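Local atomic coordinates of serpin (PDB entry 5HGC), a protein that probably inhibits serine proteases, as serpins generally do, and is seen here with a cortisol-type steroid bound. Residues Ile42-Ala47 with Met99-Phe104; Leu49-Arg54 with Ala121-Glu126; Ala301-Ile306 with Leu312-Val317. All coordinates share one frame; numbering follows the deposited sequence. Where two conformers were deposited one is given.

Contact 1: residues Ile42-Ala47 with Met99-Phe104; sequences ISTAFA and MMNAIF. Unlike the reference sequence in segment 42-47: T44 (reference Ala).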
loop_
_atom_site.group_PDB
_atom_site.type_symbol
_atom_site.label_atom_id
_atom_site.label_comp_id
_atom_site.label_asym_id
_atom_site.label_seq_id
_atom_site.Cartn_x
_atom_site.Cartn_y
_atom_site.Cartn_z
ATOM N N ILE A 42 -2.183 -4.505 -3.667
ATOM C CA ILE A 42 -2.917 -4.499 -4.940
ATOM C C ILE A 42 -2.183 -5.366 -5.916
ATOM O O ILE A 42 -2.786 -6.229 -6.547
ATOM C CB ILE A 42 -3.181 -3.100 -5.522
ATOM C CG1 ILE A 42 -4.085 -2.342 -4.551
ATOM C CG2 ILE A 42 -3.753 -3.169 -6.947
ATOM C CD1 ILE A 42 -4.113 -0.853 -4.848
ATOM N N SER A 43 -0.879 -5.187 -6.016
ATOM C CA SER A 43 -0.164 -5.928 -7.041
ATOM C C SER A 43 -0.359 -7.401 -6.798
ATOM O O SER A 43 -0.535 -8.152 -7.735
ATOM C CB SER A 43 1.319 -5.651 -7.021
ATOM O OG SER A 43 1.568 -4.440 -7.631
ATOM N N THR A 44 -0.314 -7.796 -5.533
ATOM C CA THR A 44 -0.379 -9.191 -5.158
ATOM C C THR A 44 -1.779 -9.771 -5.438
ATOM O O THR A 44 -1.832 -10.868 -5.968
ATOM C CB THR A 44 0.042 -9.348 -3.698
ATOM O OG1 THR A 44 1.382 -8.864 -3.557
ATOM C CG2 THR A 44 0.018 -10.755 -3.286
ATOM N N ALA A 45 -2.871 -9.032 -5.136
ATOM C CA ALA A 45 -4.237 -9.520 -5.340
ATOM C C ALA A 45 -4.434 -9.807 -6.832
ATOM O O ALA A 45 -4.910 -10.893 -7.188
ATOM C CB ALA A 45 -5.276 -8.542 -4.834
ATOM N N PHE A 46 -3.974 -8.897 -7.704
ATOM C CA PHE A 46 -4.100 -9.087 -9.154
ATOM C C PHE A 46 -3.248 -10.137 -9.797
ATOM O O PHE A 46 -3.708 -10.799 -10.727
ATOM C CB PHE A 46 -4.052 -7.758 -9.914
ATOM C CG PHE A 46 -5.386 -7.116 -9.953
ATOM C CD1 PHE A 46 -5.828 -6.360 -8.876
ATOM C CD2 PHE A 46 -6.259 -7.407 -10.981
ATOM C CE1 PHE A 46 -7.132 -5.876 -8.858
ATOM C CE2 PHE A 46 -7.557 -6.919 -10.985
ATOM C CZ PHE A 46 -7.999 -6.147 -9.927
ATOM N N ALA A 47 -2.033 -10.325 -9.298
ATOM C CA ALA A 47 -1.161 -11.351 -9.838
ATOM C C ALA A 47 -1.827 -12.686 -9.547
ATOM O O ALA A 47 -1.875 -13.571 -10.393
ATOM C CB ALA A 47 0.204 -11.287 -9.185
ATOM N N MET A 99 -0.737 -8.994 5.272
ATOM C CA MET A 99 -1.566 -8.534 4.160
ATOM C C MET A 99 -2.354 -9.709 3.667
ATOM O O MET A 99 -1.833 -10.816 3.607
ATOM C CB MET A 99 -0.734 -7.933 3.043
ATOM C CG MET A 99 0.330 -8.805 2.410
ATOM S SD MET A 99 0.691 -8.107 0.778
ATOM C CE MET A 99 2.080 -9.153 0.433
ATOM N N MET A 100 -3.615 -9.461 3.332
ATOM C CA MET A 100 -4.554 -10.536 3.003
ATOM C C MET A 100 -5.382 -10.253 1.765
ATOM O O MET A 100 -5.808 -9.110 1.528
ATOM C CB MET A 100 -5.442 -10.825 4.198
ATOM C CG MET A 100 -4.656 -11.400 5.376
ATOM S SD MET A 100 -5.211 -11.120 7.096
ATOM C CE MET A 100 -5.221 -9.325 7.331
ATOM N N ASN A 101 -5.558 -11.322 0.985
ATOM C CA ASN A 101 -6.350 -11.414 -0.249
ATOM C C ASN A 101 -7.477 -12.386 -0.014
ATOM O O ASN A 101 -7.240 -13.451 0.563
ATOM C CB ASN A 101 -5.508 -12.077 -1.321
ATOM C CG ASN A 101 -4.433 -11.177 -1.823
ATOM O OD1 ASN A 101 -4.619 -9.935 -1.867
ATOM N ND2 ASN A 101 -3.283 -11.768 -2.192
ATOM N N ALA A 102 -8.693 -12.032 -0.414
ATOM C CA ALA A 102 -9.825 -12.955 -0.363
ATOM C C ALA A 102 -10.696 -12.726 -1.580
ATOM O O ALA A 102 -10.719 -11.612 -2.124
ATOM C CB ALA A 102 -10.624 -12.845 0.927
ATOM N N ILE A 103 -11.327 -13.819 -2.037
ATOM C CA ILE A 103 -12.382 -13.774 -3.030
ATOM C C ILE A 103 -13.703 -14.286 -2.509
ATOM O O ILE A 103 -13.745 -15.241 -1.756
ATOM C CB ILE A 103 -12.025 -14.402 -4.387
ATOM C CG1 ILE A 103 -11.688 -15.884 -4.268
ATOM C CG2 ILE A 103 -10.886 -13.640 -4.999
ATOM C CD1 ILE A 103 -11.597 -16.652 -5.589
ATOM N N PHE A 104 -14.767 -13.584 -2.874
ATOM C CA PHE A 104 -16.128 -13.969 -2.542
ATOM C C PHE A 104 -16.842 -14.216 -3.865
ATOM O O PHE A 104 -17.005 -13.273 -4.674
ATOM C CB PHE A 104 -16.769 -12.883 -1.683
ATOM C CG PHE A 104 -16.052 -12.675 -0.393
ATOM C CD1 PHE A 104 -14.946 -11.751 -0.306
ATOM C CD2 PHE A 104 -16.430 -13.414 0.769
ATOM C CE1 PHE A 104 -14.265 -11.577 0.925
ATOM C CE2 PHE A 104 -15.768 -13.221 1.998
ATOM C CZ PHE A 104 -14.681 -12.310 2.069
#
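A45 and N101 bring helix 39-52 against strand 100-106, which in the serpin fold puts a buried helix under the large central beta-sheet of the molecule. The strand is hydrogen-bonded within that sheet, M100 to F172 and A102 to A170, while N101 points its side chain's first bond at the helix. Its CG stands opposite the carbonyl carbon and beside the backbone N (chi1 -72°), which sends the amide out over the helix backbone, its oxygen nearest A45 and its nitrogen nearest T44. The oxygen branch, OD1, lies 3.3 Å from CB of A45 and 3.5 Å from CA of A45. Alanine suits this position because a bare methyl lets the amide come so close to the helix. The nitrogen branch, ND2, reaches CG2 of T44 at 3.6 Å, the two side chains crossing at about a right angle. Threonine replaces the alanine of the reference sequence here. Its methyl CG2 faces the asparagine, whereas its hydroxyl is hydrogen-bonded to the carbonyl O of V40, one turn earlier, so that the buried polar atom is paired within the helix. F81 and I85 of helix 74-89 pack against the same threonine. M99, two residues before N101, leaves its backbone in the crowded position between N and carbonyl carbon (chi1 58°). From there its flexible, unbranched chain runs extended toward the helix, and its terminal CE stops 4.1 Å from OG1 of T44.

Contact 2: residues Leu49-Arg54 with Ala121-Glu126; sequences LALGAR and ALYQLE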
loop_
_atom_site.group_PDB
_atom_site.type_symbol
_atom_site.label_atom_id
_atom_site.label_comp_id
_atom_site.label_asym_id
_atom_site.label_seq_id
_atom_site.Cartn_x
_atom_site.Cartn_y
_atom_site.Cartn_z
ATOM N N LEU A 49 -5.115 -13.245 -9.341
ATOM C CA LEU A 49 -6.088 -13.472 -10.414
ATOM C C LEU A 49 -5.461 -14.001 -11.673
ATOM O O LEU A 49 -6.032 -14.875 -12.356
ATOM C CB LEU A 49 -6.875 -12.232 -10.788
ATOM C CG LEU A 49 -8.010 -11.842 -9.856
ATOM C CD1 LEU A 49 -8.748 -10.718 -10.556
ATOM C CD2 LEU A 49 -8.972 -12.989 -9.576
ATOM N N ALA A 50 -4.282 -13.492 -12.000
ATOM C CA ALA A 50 -3.597 -13.978 -13.194
ATOM C C ALA A 50 -3.410 -15.511 -13.176
ATOM O O ALA A 50 -3.387 -16.133 -14.244
ATOM C CB ALA A 50 -2.275 -13.275 -13.389
ATOM N N LEU A 51 -3.275 -16.106 -11.990
ATOM C CA LEU A 51 -3.152 -17.567 -11.896
ATOM C C LEU A 51 -4.275 -18.218 -12.641
ATOM O O LEU A 51 -4.052 -19.181 -13.376
ATOM C CB LEU A 51 -3.210 -18.092 -10.459
ATOM C CG LEU A 51 -1.894 -18.090 -9.727
ATOM C CD1 LEU A 51 -2.099 -18.650 -8.316
ATOM C CD2 LEU A 51 -0.917 -18.924 -10.537
ATOM N N GLY A 52 -5.478 -17.669 -12.443
ATOM C CA GLY A 52 -6.649 -18.195 -13.084
ATOM C C GLY A 52 -7.040 -17.633 -14.439
ATOM O O GLY A 52 -8.049 -18.084 -14.989
ATOM N N ALA A 53 -6.300 -16.651 -14.962
ATOM C CA ALA A 53 -6.708 -15.968 -16.180
ATOM C C ALA A 53 -6.022 -16.628 -17.345
ATOM O O ALA A 53 -5.018 -17.337 -17.170
ATOM C CB ALA A 53 -6.419 -14.476 -16.121
ATOM N N ARG A 54 -6.605 -16.449 -18.532
ATOM C CA ARG A 54 -6.053 -16.998 -19.762
ATOM C C ARG A 54 -5.983 -15.901 -20.825
ATOM O O ARG A 54 -6.709 -14.885 -20.730
ATOM C CB ARG A 54 -6.853 -18.239 -20.229
ATOM C CG ARG A 54 -6.774 -19.478 -19.309
ATOM C CD ARG A 54 -5.388 -20.138 -19.058
ATOM N NE ARG A 54 -5.470 -21.272 -18.091
ATOM C CZ ARG A 54 -5.400 -21.203 -16.733
ATOM N NH1 ARG A 54 -5.219 -20.036 -16.077
ATOM N NH2 ARG A 54 -5.493 -22.334 -16.003
ATOM N N ALA A 121 -1.393 -21.901 -2.202
ATOM C CA ALA A 121 0.031 -22.185 -2.012
ATOM C C ALA A 121 0.820 -20.939 -2.314
ATOM O O ALA A 121 1.672 -20.563 -1.511
ATOM C CB ALA A 121 0.508 -23.354 -2.898
ATOM N N LEU A 122 0.515 -20.275 -3.433
ATOM C CA LEU A 122 1.300 -19.116 -3.843
ATOM C C LEU A 122 0.973 -17.828 -3.098
ATOM O O LEU A 122 1.863 -17.045 -2.783
ATOM C CB LEU A 122 1.215 -18.888 -5.344
ATOM C CG LEU A 122 1.916 -19.912 -6.228
ATOM C CD1 LEU A 122 1.465 -19.718 -7.692
ATOM C CD2 LEU A 122 3.426 -19.761 -6.095
ATOM N N TYR A 123 -0.304 -17.616 -2.810
ATOM C CA TYR A 123 -0.796 -16.292 -2.498
ATOM C C TYR A 123 -1.557 -16.336 -1.222
ATOM O O TYR A 123 -2.182 -15.354 -0.859
ATOM C CB TYR A 123 -1.680 -15.745 -3.617
ATOM C CG TYR A 123 -0.905 -15.336 -4.856
ATOM C CD1 TYR A 123 -0.183 -14.126 -4.884
ATOM C CD2 TYR A 123 -0.864 -16.146 -5.987
ATOM C CE1 TYR A 123 0.578 -13.759 -6.000
ATOM C CE2 TYR A 123 -0.139 -15.781 -7.111
ATOM C CZ TYR A 123 0.605 -14.598 -7.112
ATOM O OH TYR A 123 1.329 -14.213 -8.223
ATOM N N GLN A 124 -1.543 -17.473 -0.523
ATOM C CA GLN A 124 -2.367 -17.610 0.705
ATOM C C GLN A 124 -3.858 -17.176 0.519
ATOM O O GLN A 124 -4.449 -16.634 1.438
ATOM C CB GLN A 124 -1.757 -16.862 1.909
ATOM C CG GLN A 124 -0.214 -16.814 2.077
ATOM C CD GLN A 124 0.254 -15.785 3.176
ATOM O OE1 GLN A 124 -0.408 -14.740 3.435
ATOM N NE2 GLN A 124 1.404 -16.076 3.813
ATOM N N LEU A 125 -4.445 -17.373 -0.658
ATOM C CA LEU A 125 -5.848 -17.029 -0.895
ATOM C C LEU A 125 -6.827 -17.813 -0.017
ATOM O O LEU A 125 -6.759 -19.081 0.116
ATOM C CB LEU A 125 -6.236 -17.250 -2.359
ATOM C CG LEU A 125 -7.760 -17.172 -2.631
ATOM C CD1 LEU A 125 -8.244 -15.739 -2.505
ATOM C CD2 LEU A 125 -8.162 -17.729 -4.002
ATOM N N GLU A 126 -7.753 -17.048 0.565
ATOM C CA GLU A 126 -8.986 -17.647 1.121
ATOM C C GLU A 126 -10.103 -17.306 0.179
ATOM O O GLU A 126 -10.274 -16.116 -0.128
ATOM C CB GLU A 126 -9.337 -17.105 2.509
ATOM C CG GLU A 126 -8.251 -17.450 3.502
ATOM C CD GLU A 126 -8.554 -17.089 4.944
ATOM O OE1 GLU A 126 -9.365 -16.183 5.234
ATOM O OE2 GLU A 126 -7.971 -17.745 5.822
#
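The ring of Y123 meets L51 at its edge, where methyl CD1 of the leucine sits in the ring plane, 3.6 Å from CD2 of Y123 and 3.7 Å from CE2 of Y123. F81 and I85 of helix 74-89 and T44, A47 and M48 of helix 39-52 also pack around this tyrosine. A second flat group, the guanidinium of R54, turns back on its own chain: O of A53 lies in its plane, 2.9 Å from NH1 of R54, with an N-H...O angle of 166°, although NH1 stands well above the carbonyl plane of A53. The other bond of NH1 goes to O of L51 at 3.1 Å, a more bent arrangement. One nitrogen thus holds two carbonyls where the chain leaves helix 39-52, a place where a positive charge would probably be favoured by the helix dipole.

L122 meets the same leucine: its CD1 is 3.8 Å from CD1 of L51, and the two leucines cross obliquely. L51 is modelled in two conformers, so these distances belong to the one described; its CD1 meets both the ring edge and L122, and its CD2 adds a second methyl contact to L122. The contact joins the ends of two serpin helices, 39-52 and 113-123, and Q124 leaves the second helix with positive phi.

L51 also touches the bound diamino sugar, whose pocket includes H78. The hydroxyl of Y123 is hydrogen-bonded to ND1 of H78, so the tyrosine packs its apolar edge on one pocket residue while its polar end probably helps to position another.

Contact 3: residues Ala301-Ile306 with Leu312-Val317; sequences ADLSGI and LKVSKV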
loop_
_atom_site.group_PDB
_atom_site.type_symbol
_atom_site.label_atom_id
_atom_site.label_comp_id
_atom_site.label_asym_id
_atom_site.label_seq_id
_atom_site.Cartn_x
_atom_site.Cartn_y
_atom_site.Cartn_z
ATOM N N ALA A 301 -13.893 -11.369 -20.190
ATOM C CA ALA A 301 -12.929 -12.028 -19.249
ATOM C C ALA A 301 -12.792 -13.489 -19.557
ATOM O O ALA A 301 -13.797 -14.135 -19.775
ATOM C CB ALA A 301 -13.386 -11.867 -17.819
ATOM N N ASP A 302 -11.565 -13.995 -19.643
ATOM C CA ASP A 302 -11.321 -15.434 -19.618
ATOM C C ASP A 302 -10.682 -15.774 -18.259
ATOM O O ASP A 302 -9.427 -15.764 -18.088
ATOM C CB ASP A 302 -10.432 -15.867 -20.769
ATOM C CG ASP A 302 -10.264 -17.359 -20.842
ATOM O OD1 ASP A 302 -10.798 -18.063 -19.943
ATOM O OD2 ASP A 302 -9.622 -17.847 -21.815
ATOM N N LEU A 303 -11.553 -16.025 -17.281
ATOM C CA LEU A 303 -11.142 -16.602 -15.982
ATOM C C LEU A 303 -11.397 -18.133 -15.872
ATOM O O LEU A 303 -11.773 -18.657 -14.799
ATOM C CB LEU A 303 -11.740 -15.797 -14.807
ATOM C CG LEU A 303 -11.233 -14.335 -14.761
ATOM C CD1 LEU A 303 -11.952 -13.593 -13.661
ATOM C CD2 LEU A 303 -9.708 -14.186 -14.592
ATOM N N SER A 304 -11.154 -18.841 -16.985
ATOM C CA SER A 304 -11.539 -20.246 -17.079
ATOM C C SER A 304 -10.681 -21.121 -16.180
ATOM O O SER A 304 -11.135 -22.188 -15.773
ATOM C CB SER A 304 -11.539 -20.750 -18.527
ATOM O OG SER A 304 -10.228 -20.747 -19.077
ATOM N N GLY A 305 -9.467 -20.644 -15.852
ATOM C CA GLY A 305 -8.615 -21.235 -14.841
ATOM C C GLY A 305 -9.192 -21.208 -13.448
ATOM O O GLY A 305 -8.707 -21.954 -12.573
ATOM N N ILE A 306 -10.225 -20.384 -13.213
ATOM C CA ILE A 306 -10.913 -20.345 -11.864
ATOM C C ILE A 306 -12.108 -21.294 -11.776
ATOM O O ILE A 306 -12.212 -22.090 -10.849
ATOM C CB ILE A 306 -11.269 -18.887 -11.410
ATOM C CG1 ILE A 306 -9.965 -18.009 -11.396
ATOM C CG2 ILE A 306 -11.976 -18.848 -10.050
ATOM C CD1 ILE A 306 -10.186 -16.526 -11.181
ATOM N N LEU A 312 -16.888 -16.190 -15.776
ATOM C CA LEU A 312 -16.601 -15.387 -14.573
ATOM C C LEU A 312 -15.970 -14.067 -14.965
ATOM O O LEU A 312 -15.321 -13.973 -15.992
ATOM C CB LEU A 312 -15.710 -16.177 -13.594
ATOM C CG LEU A 312 -15.160 -15.468 -12.351
ATOM C CD1 LEU A 312 -16.179 -15.244 -11.235
ATOM C CD2 LEU A 312 -14.017 -16.241 -11.787
ATOM N N LYS A 313 -16.175 -13.040 -14.154
ATOM C CA LYS A 313 -15.518 -11.746 -14.339
ATOM C C LYS A 313 -15.454 -11.109 -12.963
ATOM O O LYS A 313 -16.165 -11.529 -12.030
ATOM C CB LYS A 313 -16.321 -10.844 -15.297
ATOM C CG LYS A 313 -17.608 -10.297 -14.663
ATOM C CD LYS A 313 -18.392 -9.453 -15.651
ATOM C CE LYS A 313 -19.788 -9.190 -15.089
ATOM N NZ LYS A 313 -20.772 -8.944 -16.182
ATOM N N VAL A 314 -14.626 -10.084 -12.814
ATOM C CA VAL A 314 -14.477 -9.480 -11.501
ATOM C C VAL A 314 -15.517 -8.412 -11.440
ATOM O O VAL A 314 -15.449 -7.487 -12.214
ATOM C CB VAL A 314 -13.042 -8.940 -11.276
ATOM C CG1 VAL A 314 -12.883 -8.312 -9.901
ATOM C CG2 VAL A 314 -12.055 -10.077 -11.465
ATOM N N SER A 315 -16.483 -8.555 -10.542
ATOM C CA SER A 315 -17.554 -7.565 -10.414
ATOM C C SER A 315 -17.056 -6.309 -9.681
ATOM O O SER A 315 -17.353 -5.203 -10.071
ATOM C CB SER A 315 -18.799 -8.135 -9.695
ATOM O OG SER A 315 -19.375 -9.206 -10.400
ATOM N N LYS A 316 -16.281 -6.511 -8.628
ATOM C CA LYS A 316 -15.921 -5.475 -7.691
ATOM C C LYS A 316 -14.587 -5.955 -7.081
ATOM O O LYS A 316 -14.442 -7.151 -6.777
ATOM C CB LYS A 316 -17.016 -5.391 -6.648
ATOM C CG LYS A 316 -17.599 -4.007 -6.479
ATOM C CD LYS A 316 -18.052 -3.738 -5.023
ATOM C CE LYS A 316 -18.604 -2.312 -4.836
ATOM N NZ LYS A 316 -18.738 -1.869 -3.431
ATOM N N VAL A 317 -13.600 -5.050 -7.005
ATOM C CA VAL A 317 -12.364 -5.224 -6.215
ATOM C C VAL A 317 -12.273 -4.077 -5.268
ATOM O O VAL A 317 -12.182 -2.932 -5.691
ATOM C CB VAL A 317 -11.085 -5.400 -7.047
ATOM C CG1 VAL A 317 -11.040 -4.491 -8.262
ATOM C CG2 VAL A 317 -9.818 -5.267 -6.187
HETATM O O HOH W 1 -14.642 -16.047 -17.688
#
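A single water joins L303 and L312, two leucines whose backbone amides both donate to it, at 3.1 Å from N of L303 and 3.0 Å from N of L312. The same water donates to O of A301, 3.0 Å away, and so ties three backbone groups of two loops together although their chains make no direct backbone bond. The methyl of A301 is small enough to sit beside the second loop, its CB 3.4 Å from O of L312.

Beyond the water-bridged backbone the packing is apolar. L312 has its CG opposite the backbone N (chi1 173°), and this brings the end of the side chain nearer than its base: CD2 of L312 enters between the leucine and the isoleucine, 3.8 Å from CB of L303 and 3.7 Å from CG2 of I306. The branch at CB of the isoleucine gives this methyl a broad surface, which L312 crosses at about a right angle. Farther out on L303, its CD1 lies against L312 and reaches CG2 of V314.

The first loop opens the short helix 304-307, and the second leads into strand 316-325 of the central serpin beta-sheet. L303 holds the N-cap position without a polar side chain. D302 instead forms an Asx turn, its OD1 accepting from N of S304; OG of S304 donates to the same oxygen at 2.9 Å, from the syn side.

K313 combines two characters. Its CB packs against the methyl of A301, while the extended chain beyond leads away and brings the ammonium group to OD1 of N299.

From the N terminus, helix 39-52 supplies the first partner of contact 1 and then, within two residues, that of contact 2. Contact 1 closes a loop of 51 residues, mostly helical, at strand 100-106; contact 2 closes one of 66 at the end of helix 113-123. Their segments alternate, so the two loops cross, and a probable hydrogen bond from I103 N to E126 O joins the neighbouring strands. Contact 3 follows in series, closing a loop of five residues between its two segments. It meets the loop just after helix 39-52 through a probable hydrogen bond from R54 N to D302 O, and F46 meets V317, tying the helix itself to the central sheet.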